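Local coordinates for hypothetical protein Atu1826 (PDB 2I3D), which is of uncharacterised function but is probably a hydrolase of the alpha/beta hydrolase fold, related to the S15 family of X-Pro dipeptidyl-peptidases, at residues B[51-56]-B[133-138]; B[83-88]-B[108-113]; B[171-176]-B[185-190]; B[205-210]-B[222-227]. All blocks are in the same frame, centred on the assembly; numbering follows the deposited sequence. Where two conformers were deposited one is given.

Contact 1: B[51-56]-B[133-138]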
loop_
_atom_site.group_PDB
_atom_site.type_symbol
_atom_site.label_atom_id
_atom_site.label_comp_id
_atom_site.label_asym_id
_atom_site.label_seq_id
_atom_site.Cartn_x
_atom_site.Cartn_y
_atom_site.Cartn_z
ATOM N N ILE B 51 -1.302 5.664 18.176
ATOM C CA ILE B 51 -0.397 4.618 17.664
ATOM C C ILE B 51 -1.094 3.949 16.474
ATOM O O ILE B 51 -2.270 3.537 16.599
ATOM C CB ILE B 51 -0.138 3.525 18.743
ATOM C CG1 ILE B 51 0.381 4.177 20.051
ATOM C CG2 ILE B 51 0.828 2.471 18.252
ATOM C CD1 ILE B 51 1.788 4.850 19.995
ATOM N N ILE B 52 -0.377 3.808 15.365
ATOM C CA ILE B 52 -0.962 3.272 14.121
ATOM C C ILE B 52 -0.266 1.954 13.764
ATOM O O ILE B 52 0.998 1.939 13.679
ATOM C CB ILE B 52 -0.795 4.273 12.925
ATOM C CG1 ILE B 52 -0.988 5.727 13.381
ATOM C CG2 ILE B 52 -1.726 3.855 11.757
ATOM C CD1 ILE B 52 -2.386 6.070 13.890
ATOM N N LEU B 53 -1.058 0.885 13.541
ATOM C CA LEU B 53 -0.540 -0.481 13.393
ATOM C C LEU B 53 -0.854 -1.052 12.016
ATOM O O LEU B 53 -1.973 -0.921 11.532
ATOM C CB LEU B 53 -1.111 -1.391 14.511
ATOM C CG LEU B 53 -0.781 -0.868 15.919
ATOM C CD1 LEU B 53 -1.529 -1.647 17.021
ATOM C CD2 LEU B 53 0.749 -0.851 16.132
ATOM N N HIS B 54 0.146 -1.671 11.378
ATOM C CA HIS B 54 0.018 -2.068 9.962
ATOM C C HIS B 54 -0.411 -3.541 9.735
ATOM O O HIS B 54 -0.457 -4.345 10.695
ATOM C CB HIS B 54 1.332 -1.714 9.217
ATOM C CG HIS B 54 2.500 -2.583 9.585
ATOM N ND1 HIS B 54 2.616 -3.898 9.189
ATOM C CD2 HIS B 54 3.649 -2.286 10.250
ATOM C CE1 HIS B 54 3.779 -4.384 9.609
ATOM N NE2 HIS B 54 4.430 -3.424 10.240
ATOM N N PRO B 55 -0.764 -3.912 8.484
ATOM C CA PRO B 55 -1.121 -5.292 8.166
ATOM C C PRO B 55 -0.013 -6.327 8.253
ATOM O O PRO B 55 1.186 -5.993 8.390
ATOM C CB PRO B 55 -1.613 -5.229 6.698
ATOM C CG PRO B 55 -2.079 -3.794 6.540
ATOM C CD PRO B 55 -1.056 -2.990 7.360
ATOM N N HIS B 56 -0.431 -7.583 8.114
ATOM C CA HIS B 56 0.525 -8.696 8.063
ATOM C C HIS B 56 1.395 -8.569 6.795
ATOM O O HIS B 56 0.922 -8.094 5.754
ATOM C CB HIS B 56 -0.264 -9.992 8.003
ATOM C CG HIS B 56 0.542 -11.212 8.268
ATOM N ND1 HIS B 56 1.364 -11.783 7.317
ATOM C CD2 HIS B 56 0.592 -12.017 9.357
ATOM C CE1 HIS B 56 1.909 -12.879 7.828
ATOM N NE2 HIS B 56 1.461 -13.036 9.066
ATOM N N ALA B 133 -5.334 -4.265 13.209
ATOM C CA ALA B 133 -6.538 -3.976 14.009
ATOM C C ALA B 133 -6.632 -5.029 15.122
ATOM O O ALA B 133 -7.145 -4.746 16.223
ATOM C CB ALA B 133 -7.783 -4.036 13.134
ATOM N N TRP B 134 -6.243 -6.271 14.817
ATOM C CA TRP B 134 -6.265 -7.314 15.869
ATOM C C TRP B 134 -5.248 -7.008 16.972
ATOM O O TRP B 134 -5.569 -7.059 18.202
ATOM C CB TRP B 134 -6.016 -8.678 15.209
ATOM C CG TRP B 134 -6.014 -9.863 16.136
ATOM C CD1 TRP B 134 -7.037 -10.304 16.938
ATOM C CD2 TRP B 134 -4.919 -10.769 16.324
ATOM N NE1 TRP B 134 -6.622 -11.433 17.657
ATOM C CE2 TRP B 134 -5.338 -11.746 17.275
ATOM C CE3 TRP B 134 -3.600 -10.822 15.818
ATOM C CZ2 TRP B 134 -4.492 -12.789 17.687
ATOM C CZ3 TRP B 134 -2.784 -11.843 16.204
ATOM C CH2 TRP B 134 -3.213 -12.822 17.122
ATOM N N ILE B 135 -3.994 -6.723 16.570
ATOM C CA ILE B 135 -3.032 -6.249 17.579
ATOM C C ILE B 135 -3.537 -4.989 18.326
ATOM O O ILE B 135 -3.438 -4.894 19.566
ATOM C CB ILE B 135 -1.647 -5.990 16.960
ATOM C CG1 ILE B 135 -1.143 -7.242 16.192
ATOM C CG2 ILE B 135 -0.648 -5.482 18.063
ATOM C CD1 ILE B 135 -0.822 -8.449 17.127
ATOM N N GLY B 136 -4.135 -4.036 17.589
ATOM C CA GLY B 136 -4.614 -2.825 18.216
ATOM C C GLY B 136 -5.667 -3.071 19.287
ATOM O O GLY B 136 -5.643 -2.455 20.371
HETATM N N MSE B 137 -6.596 -3.968 18.989
HETATM C CA MSE B 137 -7.662 -4.228 19.963
HETATM C C MSE B 137 -7.116 -4.995 21.179
HETATM O O MSE B 137 -7.642 -4.839 22.294
HETATM C CB MSE B 137 -8.903 -4.859 19.317
HETATM C CG MSE B 137 -9.530 -3.921 18.261
HETATM SE SE MSE B 137 -11.303 -4.399 17.674
HETATM C CE MSE B 137 -12.301 -3.590 19.162
ATOM N N GLN B 138 -6.068 -5.804 20.972
ATOM C CA GLN B 138 -5.429 -6.470 22.098
ATOM C C GLN B 138 -4.728 -5.401 22.966
ATOM O O GLN B 138 -4.753 -5.458 24.211
ATOM C CB GLN B 138 -4.422 -7.498 21.604
ATOM C CG GLN B 138 -5.083 -8.723 20.971
ATOM C CD GLN B 138 -4.032 -9.721 20.489
ATOM O OE1 GLN B 138 -3.354 -10.377 21.308
ATOM N NE2 GLN B 138 -3.851 -9.791 19.157
#

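Contact 2: B[83-88]-B[108-113]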
loop_
_atom_site.group_PDB
_atom_site.type_symbol
_atom_site.label_atom_id
_atom_site.label_comp_id
_atom_site.label_asym_id
_atom_site.label_seq_id
_atom_site.Cartn_x
_atom_site.Cartn_y
_atom_site.Cartn_z
ATOM N N LEU B 83 2.569 8.067 16.336
ATOM C CA LEU B 83 3.648 7.138 15.974
ATOM C C LEU B 83 3.085 6.026 15.106
ATOM O O LEU B 83 2.084 5.435 15.489
ATOM C CB LEU B 83 4.263 6.520 17.240
ATOM C CG LEU B 83 5.338 5.455 17.015
ATOM C CD1 LEU B 83 6.642 6.091 16.476
ATOM C CD2 LEU B 83 5.578 4.709 18.291
ATOM N N ARG B 84 3.677 5.770 13.937
ATOM C CA ARG B 84 3.507 4.497 13.251
ATOM C C ARG B 84 4.863 3.806 13.268
ATOM O O ARG B 84 5.911 4.453 13.337
ATOM C CB ARG B 84 2.997 4.649 11.811
ATOM C CG ARG B 84 3.902 5.544 10.897
ATOM C CD ARG B 84 3.195 5.782 9.543
ATOM N NE ARG B 84 4.133 6.146 8.479
ATOM C CZ ARG B 84 4.619 7.375 8.283
ATOM N NH1 ARG B 84 4.282 8.390 9.078
ATOM N NH2 ARG B 84 5.453 7.584 7.276
ATOM N N PHE B 85 4.859 2.488 13.222
ATOM C CA PHE B 85 6.144 1.765 13.217
ATOM C C PHE B 85 6.019 0.399 12.550
ATOM O O PHE B 85 4.924 -0.129 12.392
ATOM C CB PHE B 85 6.645 1.590 14.669
ATOM C CG PHE B 85 5.866 0.571 15.469
ATOM C CD1 PHE B 85 6.320 -0.752 15.555
ATOM C CD2 PHE B 85 4.659 0.923 16.103
ATOM C CE1 PHE B 85 5.588 -1.719 16.252
ATOM C CE2 PHE B 85 3.915 -0.061 16.802
ATOM C CZ PHE B 85 4.393 -1.364 16.874
ATOM N N ASN B 86 7.170 -0.172 12.177
ATOM C CA ASN B 86 7.220 -1.478 11.562
ATOM C C ASN B 86 7.313 -2.537 12.629
ATOM O O ASN B 86 8.169 -2.443 13.522
ATOM C CB ASN B 86 8.413 -1.572 10.619
ATOM C CG ASN B 86 8.113 -0.997 9.253
ATOM O OD1 ASN B 86 6.939 -0.932 8.825
ATOM N ND2 ASN B 86 9.170 -0.607 8.527
ATOM N N PHE B 87 6.445 -3.539 12.543
ATOM C CA PHE B 87 6.556 -4.700 13.460
ATOM C C PHE B 87 7.908 -5.389 13.279
ATOM O O PHE B 87 8.552 -5.247 12.221
ATOM C CB PHE B 87 5.443 -5.727 13.242
ATOM C CG PHE B 87 4.101 -5.289 13.784
ATOM C CD1 PHE B 87 3.933 -4.925 15.138
ATOM C CD2 PHE B 87 2.981 -5.286 12.933
ATOM C CE1 PHE B 87 2.654 -4.516 15.612
ATOM C CE2 PHE B 87 1.697 -4.913 13.392
ATOM C CZ PHE B 87 1.532 -4.507 14.731
ATOM N N ARG B 88 8.338 -6.144 14.297
ATOM C CA ARG B 88 9.546 -7.008 14.153
ATOM C C ARG B 88 9.566 -7.717 12.807
ATOM O O ARG B 88 8.521 -8.257 12.355
ATOM C CB ARG B 88 9.609 -8.067 15.270
ATOM C CG ARG B 88 8.439 -9.056 15.280
ATOM C CD ARG B 88 8.450 -9.930 16.565
ATOM N NE ARG B 88 8.391 -9.121 17.775
ATOM C CZ ARG B 88 8.726 -9.573 18.987
ATOM N NH1 ARG B 88 9.102 -10.846 19.115
ATOM N NH2 ARG B 88 8.666 -8.774 20.053
ATOM N N ALA B 108 3.133 -2.523 22.539
ATOM C CA ALA B 108 3.261 -2.071 23.924
ATOM C C ALA B 108 4.559 -1.291 24.152
ATOM O O ALA B 108 4.532 -0.248 24.803
ATOM C CB ALA B 108 3.179 -3.277 24.861
ATOM N N SER B 109 5.671 -1.780 23.588
ATOM C CA SER B 109 6.962 -1.087 23.670
ATOM C C SER B 109 6.917 0.246 22.980
ATOM O O SER B 109 7.488 1.240 23.468
ATOM C CB SER B 109 8.096 -1.902 23.055
ATOM O OG SER B 109 8.460 -2.967 23.905
ATOM N N ALA B 110 6.254 0.267 21.835
ATOM C CA ALA B 110 6.068 1.518 21.090
ATOM C C ALA B 110 5.295 2.555 21.880
ATOM O O ALA B 110 5.723 3.708 22.000
ATOM C CB ALA B 110 5.354 1.251 19.725
ATOM N N LEU B 111 4.166 2.127 22.463
ATOM C CA LEU B 111 3.360 3.014 23.306
ATOM C C LEU B 111 4.133 3.498 24.544
ATOM O O LEU B 111 4.103 4.693 24.866
ATOM C CB LEU B 111 2.031 2.355 23.699
ATOM C CG LEU B 111 1.068 3.291 24.452
ATOM C CD1 LEU B 111 0.851 4.724 23.824
ATOM C CD2 LEU B 111 -0.273 2.573 24.621
ATOM N N ASP B 112 4.881 2.585 25.162
ATOM C CA ASP B 112 5.732 2.965 26.331
ATOM C C ASP B 112 6.754 4.036 25.933
ATOM O O ASP B 112 6.994 5.020 26.674
ATOM C CB ASP B 112 6.497 1.748 26.871
ATOM C CG ASP B 112 5.605 0.740 27.584
ATOM O OD1 ASP B 112 4.432 1.023 27.940
ATOM O OD2 ASP B 112 6.122 -0.363 27.831
ATOM N N TRP B 113 7.386 3.830 24.780
ATOM C CA TRP B 113 8.386 4.769 24.283
ATOM C C TRP B 113 7.814 6.174 24.086
ATOM O O TRP B 113 8.389 7.166 24.606
ATOM C CB TRP B 113 9.005 4.242 23.012
ATOM C CG TRP B 113 10.023 5.124 22.409
ATOM C CD1 TRP B 113 11.350 5.213 22.762
ATOM C CD2 TRP B 113 9.826 6.049 21.341
ATOM N NE1 TRP B 113 11.985 6.125 21.954
ATOM C CE2 TRP B 113 11.075 6.664 21.082
ATOM C CE3 TRP B 113 8.720 6.412 20.564
ATOM C CZ2 TRP B 113 11.245 7.621 20.082
ATOM C CZ3 TRP B 113 8.887 7.382 19.566
ATOM C CH2 TRP B 113 10.143 7.971 19.338
#

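Contact 3: B[171-176]-B[185-190]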
loop_
_atom_site.group_PDB
_atom_site.type_symbol
_atom_site.label_atom_id
_atom_site.label_comp_id
_atom_site.label_asym_id
_atom_site.label_seq_id
_atom_site.Cartn_x
_atom_site.Cartn_y
_atom_site.Cartn_z
ATOM N N GLY B 171 -15.439 2.882 19.700
ATOM C CA GLY B 171 -14.547 3.060 18.553
ATOM C C GLY B 171 -15.261 2.748 17.248
ATOM O O GLY B 171 -16.472 2.452 17.214
ATOM N N LEU B 172 -14.477 2.784 16.181
ATOM C CA LEU B 172 -14.957 2.621 14.802
ATOM C C LEU B 172 -14.445 1.297 14.233
ATOM O O LEU B 172 -13.238 1.004 14.327
ATOM C CB LEU B 172 -14.376 3.776 13.973
ATOM C CG LEU B 172 -14.611 3.670 12.452
ATOM C CD1 LEU B 172 -16.075 3.829 12.092
ATOM C CD2 LEU B 172 -13.773 4.705 11.741
ATOM N N ILE B 173 -15.352 0.529 13.616
ATOM C CA ILE B 173 -14.967 -0.650 12.845
ATOM C C ILE B 173 -15.448 -0.338 11.449
ATOM O O ILE B 173 -16.622 0.023 11.248
ATOM C CB ILE B 173 -15.589 -1.943 13.406
ATOM C CG1 ILE B 173 -14.996 -2.229 14.785
ATOM C CG2 ILE B 173 -15.358 -3.109 12.462
ATOM C CD1 ILE B 173 -15.580 -3.440 15.515
ATOM N N ILE B 174 -14.541 -0.470 10.466
ATOM C CA ILE B 174 -14.937 -0.144 9.097
ATOM C C ILE B 174 -14.410 -1.228 8.161
ATOM O O ILE B 174 -13.258 -1.651 8.274
ATOM C CB ILE B 174 -14.517 1.328 8.709
ATOM C CG1 ILE B 174 -14.885 1.685 7.284
ATOM C CG2 ILE B 174 -13.003 1.534 9.021
ATOM C CD1 ILE B 174 -15.018 3.253 7.227
ATOM N N ASN B 175 -15.284 -1.726 7.292
ATOM C CA ASN B 175 -14.933 -2.870 6.411
ATOM C C ASN B 175 -15.697 -2.711 5.124
ATOM O O ASN B 175 -16.677 -1.965 5.066
ATOM C CB ASN B 175 -15.231 -4.247 7.044
ATOM C CG ASN B 175 -16.754 -4.491 7.287
ATOM O OD1 ASN B 175 -17.352 -5.477 6.804
ATOM N ND2 ASN B 175 -17.367 -3.605 8.057
ATOM N N GLY B 176 -15.231 -3.383 4.096
ATOM C CA GLY B 176 -15.927 -3.323 2.804
ATOM C C GLY B 176 -16.811 -4.521 2.499
ATOM O O GLY B 176 -16.515 -5.650 2.890
ATOM N N LYS B 185 -20.147 -11.097 6.592
ATOM C CA LYS B 185 -20.815 -11.889 7.613
ATOM C C LYS B 185 -19.935 -12.038 8.859
ATOM O O LYS B 185 -20.437 -12.012 9.981
ATOM C CB LYS B 185 -21.211 -13.257 7.063
ATOM C CG LYS B 185 -21.797 -14.236 8.091
ATOM C CD LYS B 185 -22.522 -15.466 7.375
ATOM C CE LYS B 185 -21.529 -16.482 6.856
ATOM N NZ LYS B 185 -22.290 -17.661 6.286
ATOM N N ASP B 186 -18.629 -12.230 8.651
ATOM C CA ASP B 186 -17.742 -12.443 9.780
ATOM C C ASP B 186 -17.557 -11.138 10.551
ATOM O O ASP B 186 -17.587 -11.129 11.802
ATOM C CB ASP B 186 -16.404 -12.961 9.293
ATOM C CG ASP B 186 -16.569 -14.236 8.539
ATOM O OD1 ASP B 186 -16.581 -15.292 9.189
ATOM O OD2 ASP B 186 -16.774 -14.185 7.315
ATOM N N VAL B 187 -17.345 -10.034 9.826
ATOM C CA VAL B 187 -17.230 -8.748 10.548
ATOM C C VAL B 187 -18.522 -8.415 11.302
ATOM O O VAL B 187 -18.466 -7.909 12.422
ATOM C CB VAL B 187 -16.767 -7.586 9.640
ATOM C CG1 VAL B 187 -16.575 -6.308 10.517
ATOM C CG2 VAL B 187 -15.443 -7.981 8.998
ATOM N N ASN B 188 -19.667 -8.699 10.703
ATOM C CA ASN B 188 -20.948 -8.371 11.337
ATOM C C ASN B 188 -21.140 -9.141 12.631
ATOM O O ASN B 188 -21.628 -8.599 13.632
ATOM C CB ASN B 188 -22.118 -8.707 10.409
ATOM C CG ASN B 188 -22.266 -7.716 9.282
ATOM O OD1 ASN B 188 -21.669 -6.626 9.327
ATOM N ND2 ASN B 188 -23.040 -8.086 8.246
ATOM N N GLY B 189 -20.673 -10.384 12.630
ATOM C CA GLY B 189 -20.802 -11.237 13.824
ATOM C C GLY B 189 -19.970 -10.699 14.977
ATOM O O GLY B 189 -20.417 -10.707 16.137
ATOM N N LEU B 190 -18.746 -10.225 14.683
ATOM C CA LEU B 190 -17.919 -9.621 15.736
ATOM C C LEU B 190 -18.610 -8.324 16.252
ATOM O O LEU B 190 -18.731 -8.097 17.459
ATOM C CB LEU B 190 -16.545 -9.229 15.183
ATOM C CG LEU B 190 -15.686 -8.265 16.025
ATOM C CD1 LEU B 190 -15.353 -8.858 17.383
ATOM C CD2 LEU B 190 -14.390 -7.814 15.266
HETATM O O HOH W 1 -20.097 -5.747 7.582
#

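Contact 4: B[205-210]-B[222-227]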
loop_
_atom_site.group_PDB
_atom_site.type_symbol
_atom_site.label_atom_id
_atom_site.label_comp_id
_atom_site.label_asym_id
_atom_site.label_seq_id
_atom_site.Cartn_x
_atom_site.Cartn_y
_atom_site.Cartn_z
ATOM N N ARG B 205 -19.195 0.991 10.084
ATOM C CA ARG B 205 -19.544 1.376 8.733
ATOM C C ARG B 205 -19.092 0.292 7.763
ATOM O O ARG B 205 -17.965 -0.164 7.834
ATOM C CB ARG B 205 -18.836 2.707 8.398
ATOM C CG ARG B 205 -19.070 3.220 6.993
ATOM C CD ARG B 205 -20.560 3.706 6.767
ATOM N NE ARG B 205 -20.767 3.888 5.334
ATOM C CZ ARG B 205 -21.868 3.556 4.675
ATOM N NH1 ARG B 205 -22.939 3.061 5.322
ATOM N NH2 ARG B 205 -21.922 3.770 3.361
ATOM N N THR B 206 -19.964 -0.099 6.842
ATOM C CA THR B 206 -19.629 -1.024 5.778
ATOM C C THR B 206 -19.596 -0.214 4.478
ATOM O O THR B 206 -20.610 0.448 4.118
ATOM C CB THR B 206 -20.629 -2.177 5.690
ATOM O OG1 THR B 206 -20.668 -2.878 6.954
ATOM C CG2 THR B 206 -20.237 -3.173 4.544
ATOM N N LEU B 207 -18.442 -0.215 3.800
ATOM C CA LEU B 207 -18.305 0.589 2.571
ATOM C C LEU B 207 -18.642 -0.227 1.352
ATOM O O LEU B 207 -17.976 -1.224 1.073
ATOM C CB LEU B 207 -16.861 1.075 2.369
ATOM C CG LEU B 207 -16.327 2.168 3.269
ATOM C CD1 LEU B 207 -15.055 2.753 2.662
ATOM C CD2 LEU B 207 -17.360 3.234 3.383
ATOM N N PRO B 208 -19.648 0.214 0.576
ATOM C CA PRO B 208 -19.974 -0.485 -0.681
ATOM C C PRO B 208 -18.813 -0.535 -1.656
ATOM O O PRO B 208 -18.162 0.483 -1.921
ATOM C CB PRO B 208 -21.138 0.361 -1.272
ATOM C CG PRO B 208 -21.761 0.992 -0.014
ATOM C CD PRO B 208 -20.544 1.361 0.825
ATOM N N GLY B 209 -18.564 -1.715 -2.179
ATOM C CA GLY B 209 -17.593 -1.837 -3.236
ATOM C C GLY B 209 -16.162 -1.974 -2.767
ATOM O O GLY B 209 -15.281 -2.167 -3.622
ATOM N N ALA B 210 -15.911 -1.863 -1.452
ATOM C CA ALA B 210 -14.514 -1.938 -0.961
ATOM C C ALA B 210 -14.092 -3.398 -0.711
ATOM O O ALA B 210 -14.837 -4.168 -0.112
ATOM C CB ALA B 210 -14.351 -1.125 0.307
HETATM N N MSE B 222 -11.067 7.079 4.205
HETATM C CA MSE B 222 -10.407 8.075 5.038
HETATM C C MSE B 222 -11.385 9.197 5.440
HETATM O O MSE B 222 -11.283 9.750 6.538
HETATM C CB MSE B 222 -9.162 8.628 4.345
HETATM C CG MSE B 222 -8.025 7.596 4.217
HETATM SE SE MSE B 222 -7.702 6.589 5.917
HETATM C CE MSE B 222 -7.437 8.068 6.968
ATOM N N GLY B 223 -12.332 9.527 4.562
ATOM C CA GLY B 223 -13.417 10.465 4.907
ATOM C C GLY B 223 -14.245 9.993 6.078
ATOM O O GLY B 223 -14.608 10.769 6.957
ATOM N N GLU B 224 -14.543 8.702 6.097
ATOM C CA GLU B 224 -15.318 8.122 7.208
ATOM C C GLU B 224 -14.496 8.131 8.487
ATOM O O GLU B 224 -15.028 8.478 9.547
ATOM C CB GLU B 224 -15.748 6.699 6.871
ATOM C CG GLU B 224 -16.777 6.617 5.697
ATOM C CD GLU B 224 -18.208 6.983 6.079
ATOM O OE1 GLU B 224 -18.502 7.306 7.250
ATOM O OE2 GLU B 224 -19.060 6.896 5.170
ATOM N N CYS B 225 -13.208 7.771 8.391
ATOM C CA CYS B 225 -12.313 7.868 9.576
ATOM C C CYS B 225 -12.204 9.323 10.114
ATOM O O CYS B 225 -12.288 9.551 11.309
ATOM C CB CYS B 225 -10.926 7.324 9.231
ATOM S SG CYS B 225 -10.986 5.536 8.910
ATOM N N GLU B 226 -12.032 10.284 9.200
ATOM C CA GLU B 226 -11.972 11.700 9.572
ATOM C C GLU B 226 -13.257 12.174 10.291
ATOM O O GLU B 226 -13.189 12.741 11.377
ATOM C CB GLU B 226 -11.674 12.552 8.340
ATOM C CG GLU B 226 -11.564 13.999 8.607
ATOM C CD GLU B 226 -11.328 14.792 7.302
ATOM O OE1 GLU B 226 -11.802 14.356 6.200
ATOM O OE2 GLU B 226 -10.666 15.853 7.394
ATOM N N ASP B 227 -14.406 11.860 9.698
ATOM C CA ASP B 227 -15.708 12.241 10.264
ATOM C C ASP B 227 -15.871 11.622 11.633
ATOM O O ASP B 227 -16.333 12.283 12.559
ATOM C CB ASP B 227 -16.868 11.799 9.369
ATOM C CG ASP B 227 -16.899 12.512 8.025
ATOM O OD1 ASP B 227 -16.172 13.512 7.832
ATOM O OD2 ASP B 227 -17.663 12.066 7.156
#

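Contact 1: B[51-56]-B[133-138]
Where L53 meets I135 and G136, each segment also carries an aromatic ring held by bonds of its own. The Q138 amide covers one face of the W134 indole, NE2 standing 3.0 Å above the ring plane near its centre and making a weak bond to W134 O. Y159 also stacks on the indole. The H54 imidazole is gripped through its edge: ND1 donates to P55 O at 2.7 Å, nearly in the ring plane and on a carbonyl lone pair, while NE2 bonds to F87 N. Strand 49-53 is central in the sheet of this alpha/beta hydrolase fold, and helix 131-142 follows what is probably the nucleophile elbow around S130, whose residues the L53 side chain also touches. L53 is modelled in two conformers. In the one described, CG lies anti to the carbonyl carbon (chi1 -58°) and CD1 comes down on the helix backbone, 3.5 Å from G136 CA and 3.6 Å from G136 N. Glycine has no side chain to hold the methyl off. Alongside, L53 CD1 also reaches I135 CG2 at 4.1 Å, the inner branch of a side chain whose end leads away and which also packs on A107 and E103.

Contact 2: B[83-88]-B[108-113]
F85 turns a ring face to the methyl of A110, and L83 crosses W113 at about a right angle; these two meetings join strand 81-85 to helix 101-117. In the alpha/beta hydrolase fold the pair forms the first half of a beta-alpha-beta crossover, which returns to the sheet at strand 124-129. The axes of the short segments approach to 9.9 Å and run roughly antiparallel; because strand side chains alternate, L83 and F85 face the helix and R84 does not. The closer meeting is a CH-pi contact. A110 CB sits 3.9 Å from the centroid of the F85 ring and 28° off its normal, displaced toward one side of the ring, where F85 CE2 is 3.5 Å away. With CG between the backbone N and the carbonyl carbon (chi1 73°), the phenyl group is swung under the helix and also meets D106. One turn on, the W113 indole stacks with F28 and meets Y39 edge-to-face. L83 holds CG opposite its own N (chi1 176°) and splits its branches between two helix residues. CD1 approaches the six-membered half of the indole, 4.0 Å from W113 CZ3. R84 starts away from the helix, and its side chain makes a cation-pi contact with F72 and packs on N215 of the second subunit. The second branch of L83 goes to A110, where L83 CD2 lies 3.8 Å from the methyl CB and equally far from the carbonyl O.

Contact 3: B[171-176]-B[185-190]
Strand 171-176 and helix 184-195 are the first two elements of a beta-alpha-beta unit that closes with strand 202-207. V187 is the helix residue in the contact, and it packs against I173 and N175, two residues apart on the strand. Its CG1, anti to the backbone N (chi1 -176°), touches both. I173 CG2 lies 3.9 Å from V187 CG1 as the two side chains slide past each other in opposite directions. V187 lays the same methyl over the flat face of the N175 amide, nearly above its CG and 3.7 Å from it, while N175 OD1 also meets V187 CB at 3.6 Å. L190 continues the apolar strip, over P156 and F161. At the border, a water links the two asparagines: it donates to N175 OD1 at 2.9 Å and to N188 OD1 at 2.5 Å, the latter short enough to leave its exact length doubtful. N175 ND2 has a weak bond to H204 NE2 on the next strand. N175 lies near, without touching, the residues of a probable Ser-His-Asp triad (S130, H212, D179). Two amide oxygens are both acceptors and cannot bond each other directly, so the water supplies a hydrogen to each; with the weak bond at ND2, this gives both ends of a buried amide a polar partner beside an otherwise apolar seam.

Contact 4: B[205-210]-B[222-227]
E224 reaches from helix 218-233 across to R205 and L207, and its inner and outer parts behave differently. The buried, closely fitted part is its aliphatic stem. E224 CG passes L207 CD2 at 4.1 Å, the two side chains sliding by in opposite directions, and E224 also packs on I174 of the neighbouring strand. L207 is buried here, against E220, L221 and F214. The carboxylate bends outward at chi2 (-77°) and lies over the stem of the arginine, with E224 CD 4.0 Å from R205 CG. The looser part is the charge pair. R205 NE and E224 OE2 form a salt bridge at 3.5 Å, long and without hydrogen-bond geometry; the guanidinium and carboxylate planes are 38° apart, so the two groups do not pair in a flat, two-pronged way. Both residues are partly exposed, and water would probably screen much of their attraction. L207 opens a type II turn that runs to A210, closed by a weak A210 N to L207 O bond of 3.3 Å. The contact thus seats the helix on the outermost strand at this end of the sheet, the last strand-helix pair of an alpha/beta hydrolase fold, where the connecting loop carries the catalytic histidine, in this chain probably H212.

All four contacts seat a helix on one mixed sheet. Contacts 1 and 2 lie on adjacent strands, joined by backbone bonding and by L53 packing against F85; contact 2 is nested within the chain loop that contact 1 closes. Contacts 3 and 4 likewise share neighbouring strands, but their helices cover opposite faces, I173 looking to one and I174 to the other. Contacts 2 and 3 flank the centre of the chain, about 25 Å apart between centres. Contacts 1 to 3 are buried and contact 4 is partly exposed; their chemistry runs from methyl on backbone, through aromatic and aliphatic packing, to apolar packing with a water-linked amide and then a long charge pair.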